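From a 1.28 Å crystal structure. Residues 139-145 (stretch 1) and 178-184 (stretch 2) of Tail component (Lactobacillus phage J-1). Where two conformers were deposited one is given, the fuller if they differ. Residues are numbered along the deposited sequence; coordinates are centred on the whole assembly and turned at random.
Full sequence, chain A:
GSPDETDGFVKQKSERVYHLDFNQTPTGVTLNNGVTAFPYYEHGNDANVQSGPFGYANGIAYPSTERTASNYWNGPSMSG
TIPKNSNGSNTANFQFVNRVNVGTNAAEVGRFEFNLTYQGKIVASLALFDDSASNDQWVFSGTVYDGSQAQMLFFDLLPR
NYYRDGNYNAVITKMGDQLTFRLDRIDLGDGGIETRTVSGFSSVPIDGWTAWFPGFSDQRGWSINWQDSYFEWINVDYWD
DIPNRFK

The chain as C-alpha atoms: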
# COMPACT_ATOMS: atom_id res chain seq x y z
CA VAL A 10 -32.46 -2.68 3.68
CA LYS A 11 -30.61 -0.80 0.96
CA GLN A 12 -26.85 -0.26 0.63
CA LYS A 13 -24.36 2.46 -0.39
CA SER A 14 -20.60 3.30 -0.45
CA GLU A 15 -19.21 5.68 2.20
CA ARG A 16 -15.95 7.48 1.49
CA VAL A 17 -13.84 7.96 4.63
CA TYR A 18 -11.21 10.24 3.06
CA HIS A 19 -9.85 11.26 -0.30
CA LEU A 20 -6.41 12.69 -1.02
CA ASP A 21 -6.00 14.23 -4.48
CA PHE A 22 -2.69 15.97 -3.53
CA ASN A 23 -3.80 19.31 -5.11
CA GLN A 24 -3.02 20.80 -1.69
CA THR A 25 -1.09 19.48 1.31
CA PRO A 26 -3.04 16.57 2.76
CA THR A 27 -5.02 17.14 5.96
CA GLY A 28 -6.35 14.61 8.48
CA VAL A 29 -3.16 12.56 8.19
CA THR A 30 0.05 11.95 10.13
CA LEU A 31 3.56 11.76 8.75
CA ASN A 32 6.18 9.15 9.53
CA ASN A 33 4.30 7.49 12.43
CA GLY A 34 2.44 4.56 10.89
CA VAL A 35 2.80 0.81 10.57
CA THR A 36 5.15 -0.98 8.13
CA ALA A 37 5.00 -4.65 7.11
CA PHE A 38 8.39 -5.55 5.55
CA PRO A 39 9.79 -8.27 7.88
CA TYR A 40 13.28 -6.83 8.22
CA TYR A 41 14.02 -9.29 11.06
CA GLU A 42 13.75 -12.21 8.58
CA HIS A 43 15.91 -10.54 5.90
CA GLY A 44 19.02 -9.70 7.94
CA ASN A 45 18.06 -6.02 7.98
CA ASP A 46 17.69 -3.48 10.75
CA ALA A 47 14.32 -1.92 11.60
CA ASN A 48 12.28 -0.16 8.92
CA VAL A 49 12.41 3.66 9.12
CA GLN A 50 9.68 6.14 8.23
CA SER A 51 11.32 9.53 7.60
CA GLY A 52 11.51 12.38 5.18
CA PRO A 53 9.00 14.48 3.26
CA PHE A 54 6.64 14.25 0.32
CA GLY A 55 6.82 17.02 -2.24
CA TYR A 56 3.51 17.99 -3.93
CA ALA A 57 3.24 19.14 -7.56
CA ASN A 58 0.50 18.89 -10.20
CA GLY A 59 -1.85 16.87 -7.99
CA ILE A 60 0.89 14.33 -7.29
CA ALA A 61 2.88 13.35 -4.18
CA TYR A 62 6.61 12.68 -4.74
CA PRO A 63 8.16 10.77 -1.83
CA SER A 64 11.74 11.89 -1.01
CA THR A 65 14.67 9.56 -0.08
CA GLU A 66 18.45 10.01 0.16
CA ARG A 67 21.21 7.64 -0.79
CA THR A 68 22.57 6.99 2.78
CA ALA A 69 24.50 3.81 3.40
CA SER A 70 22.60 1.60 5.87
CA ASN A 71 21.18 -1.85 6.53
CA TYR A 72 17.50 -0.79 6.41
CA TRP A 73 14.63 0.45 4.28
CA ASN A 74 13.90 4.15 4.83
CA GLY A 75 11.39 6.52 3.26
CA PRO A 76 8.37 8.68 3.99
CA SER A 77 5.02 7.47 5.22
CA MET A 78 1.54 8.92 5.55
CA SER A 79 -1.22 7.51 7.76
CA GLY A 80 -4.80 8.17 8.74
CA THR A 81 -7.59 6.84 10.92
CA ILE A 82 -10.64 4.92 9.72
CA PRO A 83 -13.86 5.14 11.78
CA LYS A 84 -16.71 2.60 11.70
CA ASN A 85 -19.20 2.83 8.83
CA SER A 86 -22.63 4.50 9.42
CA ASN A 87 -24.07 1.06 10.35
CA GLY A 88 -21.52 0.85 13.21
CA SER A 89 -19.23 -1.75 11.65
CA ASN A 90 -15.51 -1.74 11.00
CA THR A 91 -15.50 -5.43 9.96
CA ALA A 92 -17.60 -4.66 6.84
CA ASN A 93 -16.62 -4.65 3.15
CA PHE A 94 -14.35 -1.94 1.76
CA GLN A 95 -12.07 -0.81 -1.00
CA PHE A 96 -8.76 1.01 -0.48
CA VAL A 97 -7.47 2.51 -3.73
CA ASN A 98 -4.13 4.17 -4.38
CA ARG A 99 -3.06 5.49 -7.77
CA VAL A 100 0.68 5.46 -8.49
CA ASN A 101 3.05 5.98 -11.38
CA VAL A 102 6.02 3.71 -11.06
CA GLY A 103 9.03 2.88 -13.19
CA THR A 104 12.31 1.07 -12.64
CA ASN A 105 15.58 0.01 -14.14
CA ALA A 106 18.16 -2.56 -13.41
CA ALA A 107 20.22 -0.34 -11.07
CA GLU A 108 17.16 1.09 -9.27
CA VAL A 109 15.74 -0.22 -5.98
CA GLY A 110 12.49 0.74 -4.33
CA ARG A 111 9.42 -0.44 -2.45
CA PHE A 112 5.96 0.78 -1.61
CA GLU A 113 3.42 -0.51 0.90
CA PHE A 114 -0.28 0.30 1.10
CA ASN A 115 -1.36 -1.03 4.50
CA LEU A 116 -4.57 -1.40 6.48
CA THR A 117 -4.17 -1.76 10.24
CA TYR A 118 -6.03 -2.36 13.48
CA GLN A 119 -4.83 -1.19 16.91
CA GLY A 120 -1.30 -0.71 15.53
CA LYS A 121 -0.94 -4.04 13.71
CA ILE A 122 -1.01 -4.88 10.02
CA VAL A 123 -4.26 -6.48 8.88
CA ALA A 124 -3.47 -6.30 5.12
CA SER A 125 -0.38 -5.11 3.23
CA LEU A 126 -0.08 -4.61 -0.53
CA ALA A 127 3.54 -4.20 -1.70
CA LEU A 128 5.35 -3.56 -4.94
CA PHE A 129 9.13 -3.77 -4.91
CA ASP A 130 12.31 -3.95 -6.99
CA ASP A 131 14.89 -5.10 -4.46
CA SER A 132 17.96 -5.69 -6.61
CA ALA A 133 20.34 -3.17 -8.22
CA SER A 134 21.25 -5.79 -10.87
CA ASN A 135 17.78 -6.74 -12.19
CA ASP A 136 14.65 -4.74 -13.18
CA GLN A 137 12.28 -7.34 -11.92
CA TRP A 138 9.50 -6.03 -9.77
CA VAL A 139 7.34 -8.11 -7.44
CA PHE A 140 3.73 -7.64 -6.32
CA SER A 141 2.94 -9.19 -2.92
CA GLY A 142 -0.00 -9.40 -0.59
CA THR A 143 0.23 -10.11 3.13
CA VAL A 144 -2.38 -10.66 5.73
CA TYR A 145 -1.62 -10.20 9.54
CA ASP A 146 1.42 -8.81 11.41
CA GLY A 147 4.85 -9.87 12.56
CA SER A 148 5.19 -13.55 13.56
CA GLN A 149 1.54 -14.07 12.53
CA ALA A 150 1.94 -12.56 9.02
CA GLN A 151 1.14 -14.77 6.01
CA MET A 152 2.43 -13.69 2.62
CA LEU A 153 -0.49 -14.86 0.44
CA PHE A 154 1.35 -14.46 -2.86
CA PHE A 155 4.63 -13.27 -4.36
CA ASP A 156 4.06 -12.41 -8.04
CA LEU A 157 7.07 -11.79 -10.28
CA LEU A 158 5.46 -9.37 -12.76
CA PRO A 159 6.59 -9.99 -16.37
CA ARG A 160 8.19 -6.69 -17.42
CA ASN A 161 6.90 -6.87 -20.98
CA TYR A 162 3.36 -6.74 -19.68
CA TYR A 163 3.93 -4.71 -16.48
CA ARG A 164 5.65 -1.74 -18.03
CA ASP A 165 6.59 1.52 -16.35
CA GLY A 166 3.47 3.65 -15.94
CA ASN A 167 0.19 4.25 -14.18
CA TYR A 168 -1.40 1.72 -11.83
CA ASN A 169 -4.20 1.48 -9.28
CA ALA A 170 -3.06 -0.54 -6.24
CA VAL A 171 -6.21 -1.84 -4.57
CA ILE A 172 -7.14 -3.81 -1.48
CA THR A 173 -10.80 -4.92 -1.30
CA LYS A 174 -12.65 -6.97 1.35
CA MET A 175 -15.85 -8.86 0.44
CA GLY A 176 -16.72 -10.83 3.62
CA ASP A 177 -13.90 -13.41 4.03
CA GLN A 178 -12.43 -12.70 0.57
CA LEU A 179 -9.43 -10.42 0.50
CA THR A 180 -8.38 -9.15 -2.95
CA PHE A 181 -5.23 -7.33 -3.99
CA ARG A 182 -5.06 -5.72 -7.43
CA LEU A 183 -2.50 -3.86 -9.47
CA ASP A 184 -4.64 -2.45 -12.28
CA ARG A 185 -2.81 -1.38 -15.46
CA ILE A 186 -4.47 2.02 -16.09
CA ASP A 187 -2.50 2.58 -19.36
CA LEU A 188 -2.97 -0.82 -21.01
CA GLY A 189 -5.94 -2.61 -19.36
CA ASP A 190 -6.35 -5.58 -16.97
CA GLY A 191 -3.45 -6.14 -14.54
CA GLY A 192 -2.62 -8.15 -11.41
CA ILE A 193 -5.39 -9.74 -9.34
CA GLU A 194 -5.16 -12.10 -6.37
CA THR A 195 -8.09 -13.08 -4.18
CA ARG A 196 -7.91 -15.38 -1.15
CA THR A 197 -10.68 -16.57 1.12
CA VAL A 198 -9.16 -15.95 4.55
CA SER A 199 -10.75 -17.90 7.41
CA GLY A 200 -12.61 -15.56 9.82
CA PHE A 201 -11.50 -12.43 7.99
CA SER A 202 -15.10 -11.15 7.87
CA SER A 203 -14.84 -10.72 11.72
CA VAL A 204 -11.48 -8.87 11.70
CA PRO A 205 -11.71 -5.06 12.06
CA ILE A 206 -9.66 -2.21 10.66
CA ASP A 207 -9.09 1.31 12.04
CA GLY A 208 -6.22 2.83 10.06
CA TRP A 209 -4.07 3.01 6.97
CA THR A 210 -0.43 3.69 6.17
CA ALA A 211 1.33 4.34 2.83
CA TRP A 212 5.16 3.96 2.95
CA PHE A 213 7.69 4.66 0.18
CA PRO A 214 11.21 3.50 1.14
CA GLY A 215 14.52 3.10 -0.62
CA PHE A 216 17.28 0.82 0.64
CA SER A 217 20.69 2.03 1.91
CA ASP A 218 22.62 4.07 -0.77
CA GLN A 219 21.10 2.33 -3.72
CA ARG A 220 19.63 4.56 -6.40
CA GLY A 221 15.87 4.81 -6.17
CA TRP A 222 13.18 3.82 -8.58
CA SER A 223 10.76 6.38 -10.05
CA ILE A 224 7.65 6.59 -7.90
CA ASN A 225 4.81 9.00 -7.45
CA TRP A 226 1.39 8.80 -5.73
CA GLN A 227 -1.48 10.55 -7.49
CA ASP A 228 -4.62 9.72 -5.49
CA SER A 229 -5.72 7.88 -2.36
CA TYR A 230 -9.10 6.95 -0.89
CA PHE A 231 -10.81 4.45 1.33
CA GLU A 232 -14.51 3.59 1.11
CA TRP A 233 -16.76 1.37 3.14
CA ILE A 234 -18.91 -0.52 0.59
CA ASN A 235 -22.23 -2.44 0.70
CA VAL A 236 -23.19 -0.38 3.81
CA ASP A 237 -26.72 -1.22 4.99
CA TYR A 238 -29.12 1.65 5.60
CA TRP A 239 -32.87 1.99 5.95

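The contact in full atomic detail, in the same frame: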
# COMPACT_ATOMS: atom_id res chain seq x y z
N VAL A 139 8.15 -7.09 -8.08
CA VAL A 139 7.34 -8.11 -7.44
C VAL A 139 6.15 -7.44 -6.77
O VAL A 139 6.31 -6.46 -6.07
CB VAL A 139 8.16 -8.91 -6.39
CG1 VAL A 139 7.28 -9.92 -5.66
CG2 VAL A 139 9.34 -9.65 -7.03
N PHE A 140 4.98 -8.04 -6.95
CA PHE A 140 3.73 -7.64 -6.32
C PHE A 140 3.41 -8.70 -5.27
O PHE A 140 3.38 -9.88 -5.59
CB PHE A 140 2.67 -7.59 -7.42
CG PHE A 140 1.21 -7.49 -7.06
CD1 PHE A 140 0.77 -6.56 -6.13
CD2 PHE A 140 0.27 -8.25 -7.73
CE1 PHE A 140 -0.59 -6.42 -5.85
CE2 PHE A 140 -1.09 -8.12 -7.45
CZ PHE A 140 -1.51 -7.21 -6.51
N SER A 141 3.24 -8.26 -4.01
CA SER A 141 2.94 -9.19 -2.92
C SER A 141 1.77 -8.74 -2.11
O SER A 141 1.47 -7.54 -2.05
CB SER A 141 4.17 -9.43 -2.04
OG SER A 141 4.50 -8.29 -1.25
N GLY A 142 1.10 -9.69 -1.48
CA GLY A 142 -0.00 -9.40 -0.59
C GLY A 142 0.17 -10.18 0.67
O GLY A 142 0.41 -11.39 0.61
N THR A 143 0.06 -9.50 1.81
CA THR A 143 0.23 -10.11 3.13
C THR A 143 -0.96 -9.83 3.98
O THR A 143 -1.54 -8.74 3.92
CB THR A 143 1.50 -9.52 3.80
OG1 THR A 143 2.62 -9.82 2.94
CG2 THR A 143 1.78 -10.10 5.17
N VAL A 144 -1.32 -10.77 4.76
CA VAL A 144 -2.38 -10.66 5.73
C VAL A 144 -1.78 -10.85 7.11
O VAL A 144 -0.89 -11.71 7.30
CB VAL A 144 -3.57 -11.60 5.51
CG1 VAL A 144 -3.14 -13.02 5.64
CG2 VAL A 144 -4.79 -11.26 6.40
N TYR A 145 -2.13 -10.10 8.16
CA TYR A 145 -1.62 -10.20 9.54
C TYR A 145 -0.24 -9.55 9.70
O TYR A 145 0.36 -9.11 8.70
CB TYR A 145 -1.64 -11.64 10.13
CG TYR A 145 -2.85 -12.48 9.77
CD1 TYR A 145 -4.14 -12.03 10.03
CD2 TYR A 145 -2.70 -13.73 9.19
CE1 TYR A 145 -5.25 -12.83 9.75
CE2 TYR A 145 -3.80 -14.55 8.94
CZ TYR A 145 -5.08 -14.08 9.20
OH TYR A 145 -6.17 -14.88 8.93
N GLN A 178 -13.31 -12.77 1.72
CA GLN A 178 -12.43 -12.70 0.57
C GLN A 178 -11.64 -11.41 0.57
O GLN A 178 -12.23 -10.32 0.57
CB GLN A 178 -13.20 -12.82 -0.77
CG GLN A 178 -13.77 -14.21 -1.02
CD GLN A 178 -14.24 -14.43 -2.43
OE1 GLN A 178 -14.09 -13.59 -3.33
NE2 GLN A 178 -14.83 -15.59 -2.65
N LEU A 179 -10.33 -11.55 0.53
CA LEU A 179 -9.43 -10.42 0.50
C LEU A 179 -8.80 -10.40 -0.89
O LEU A 179 -8.18 -11.40 -1.31
CB LEU A 179 -8.36 -10.63 1.59
CG LEU A 179 -7.25 -9.57 1.69
CD1 LEU A 179 -7.82 -8.18 1.95
CD2 LEU A 179 -6.29 -9.93 2.78
N THR A 180 -8.95 -9.28 -1.62
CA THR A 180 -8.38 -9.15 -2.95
C THR A 180 -7.34 -8.03 -2.97
O THR A 180 -7.54 -6.94 -2.40
CB THR A 180 -9.49 -8.86 -3.96
OG1 THR A 180 -10.40 -9.96 -3.96
CG2 THR A 180 -8.98 -8.64 -5.40
N PHE A 181 -6.25 -8.31 -3.69
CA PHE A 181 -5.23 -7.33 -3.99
C PHE A 181 -5.18 -7.18 -5.50
O PHE A 181 -5.13 -8.20 -6.22
CB PHE A 181 -3.88 -7.85 -3.52
CG PHE A 181 -3.73 -8.03 -2.04
CD1 PHE A 181 -4.18 -9.18 -1.41
CD2 PHE A 181 -3.13 -7.04 -1.28
CE1 PHE A 181 -4.03 -9.33 -0.03
CE2 PHE A 181 -2.98 -7.20 0.10
CZ PHE A 181 -3.43 -8.34 0.71
N ARG A 182 -5.17 -5.94 -5.99
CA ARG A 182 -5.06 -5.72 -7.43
C ARG A 182 -3.98 -4.71 -7.72
O ARG A 182 -3.72 -3.79 -6.94
CB ARG A 182 -6.34 -5.16 -8.03
CG ARG A 182 -7.58 -6.00 -7.72
CD ARG A 182 -8.71 -5.83 -8.73
NE ARG A 182 -8.93 -4.42 -9.06
CZ ARG A 182 -9.84 -3.64 -8.50
NH1 ARG A 182 -10.64 -4.12 -7.55
NH2 ARG A 182 -9.95 -2.37 -8.85
N LEU A 183 -3.39 -4.85 -8.90
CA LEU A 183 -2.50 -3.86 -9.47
C LEU A 183 -3.03 -3.63 -10.88
O LEU A 183 -2.63 -4.30 -11.84
CB LEU A 183 -1.02 -4.27 -9.44
CG LEU A 183 -0.04 -3.19 -9.76
CD1 LEU A 183 0.10 -2.22 -8.58
CD2 LEU A 183 1.31 -3.80 -10.12
N ASP A 184 -3.98 -2.70 -11.01
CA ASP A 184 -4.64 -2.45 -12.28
C ASP A 184 -3.75 -1.63 -13.20
O ASP A 184 -3.25 -0.58 -12.79
CB ASP A 184 -5.95 -1.69 -12.07
CG ASP A 184 -7.04 -2.36 -11.28
OD1 ASP A 184 -6.98 -3.61 -11.11
OD2 ASP A 184 -8.02 -1.68 -10.93

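At the apolar centre of this contact, two phenylalanines from facing strands each find a different kind of partner. The ring of Phe-181 lies flat over Gly-142: CA of Gly-142 sits 3.8 Å from the ring centroid and only 12° off the ring normal, a CH-pi contact in which the weakly polarised hydrogens on the alpha carbon face the pi cloud. The first rule of the contact is that a glycine buys closeness. An ideal CB on Gly-142 would point toward the other strand and fall 2.9 Å from CD1 of Phe-181, well inside van der Waals distance, so the ring in this position occupies room that any side chain would need. The backbone spacing agrees: CA of Gly-142 and CA of Phe-181 are 6.6 Å apart, against 7.9 Å between CA of Phe-140 and CA of Leu-183 and 8.8 Å between CA of Val-144 and CA of Leu-179.

Phe-140 answers from the first strand. Its CB points toward the second strand, and with chi1 at 167° (t) the ring reaches across to the backbone there. CB of Leu-183 stands over one face, 4.2 Å from the ring centroid and 9° off the normal, a second CH-pi contact. The tip of the ring also packs beside the other aromatic residue, with CZ of Phe-140 3.9 Å from CB of Phe-181, so this phenylalanine meets its counterpart at the beta carbon. The same CZ comes within 3.7 Å of C of Arg-182, which brings the ring against the main chain as well as against side chains.

These pairings follow from the register. The strands run nearly antiparallel, at 160°, and their axes approach to 8.1 Å. No hydrogen bond joins the two stretches; they meet through side chains packed on one another and on buried main chain, most closely spaced at Gly-142, which has no side chain to hold the strands apart. Strand alternation supplies the pattern: Phe-140 and Gly-142 on one side match Leu-183 and Phe-181 on the other, while Ser-141 and Arg-182 send their CB atoms away.

Farther along, the contact thins. Val-144, its CB directed sideways, still touches Leu-179, with CG2 of Val-144 4.1 Å from CD2 of Leu-179, a simple dispersion contact between methyl groups.

Carbonyl oxygens bring the first polarity, and they lie near the planes of the rings, where the aromatic hydrogens carry slight positive charge. O of Thr-143 is 3.7 Å from CZ of Phe-181, and O of Phe-181 is 3.8 Å from CZ of Phe-140, each at a ring edge.

The fully charged chemistry stays within the second strand. Arg-182 and Asp-184, two residues apart, form a salt bridge with paired hydrogen bonds: NE of Arg-182 donates to OD1 of Asp-184 at 2.9 Å, and NH2 of Arg-182 donates to OD2 of Asp-184, also at 2.9 Å. Both angles are 167°, so the guanidinium meets the carboxylate in near-linear, two-pronged fashion. This pairing of charge stays within the second strand, and no salt bridge or hydrogen bond crosses between the stretches.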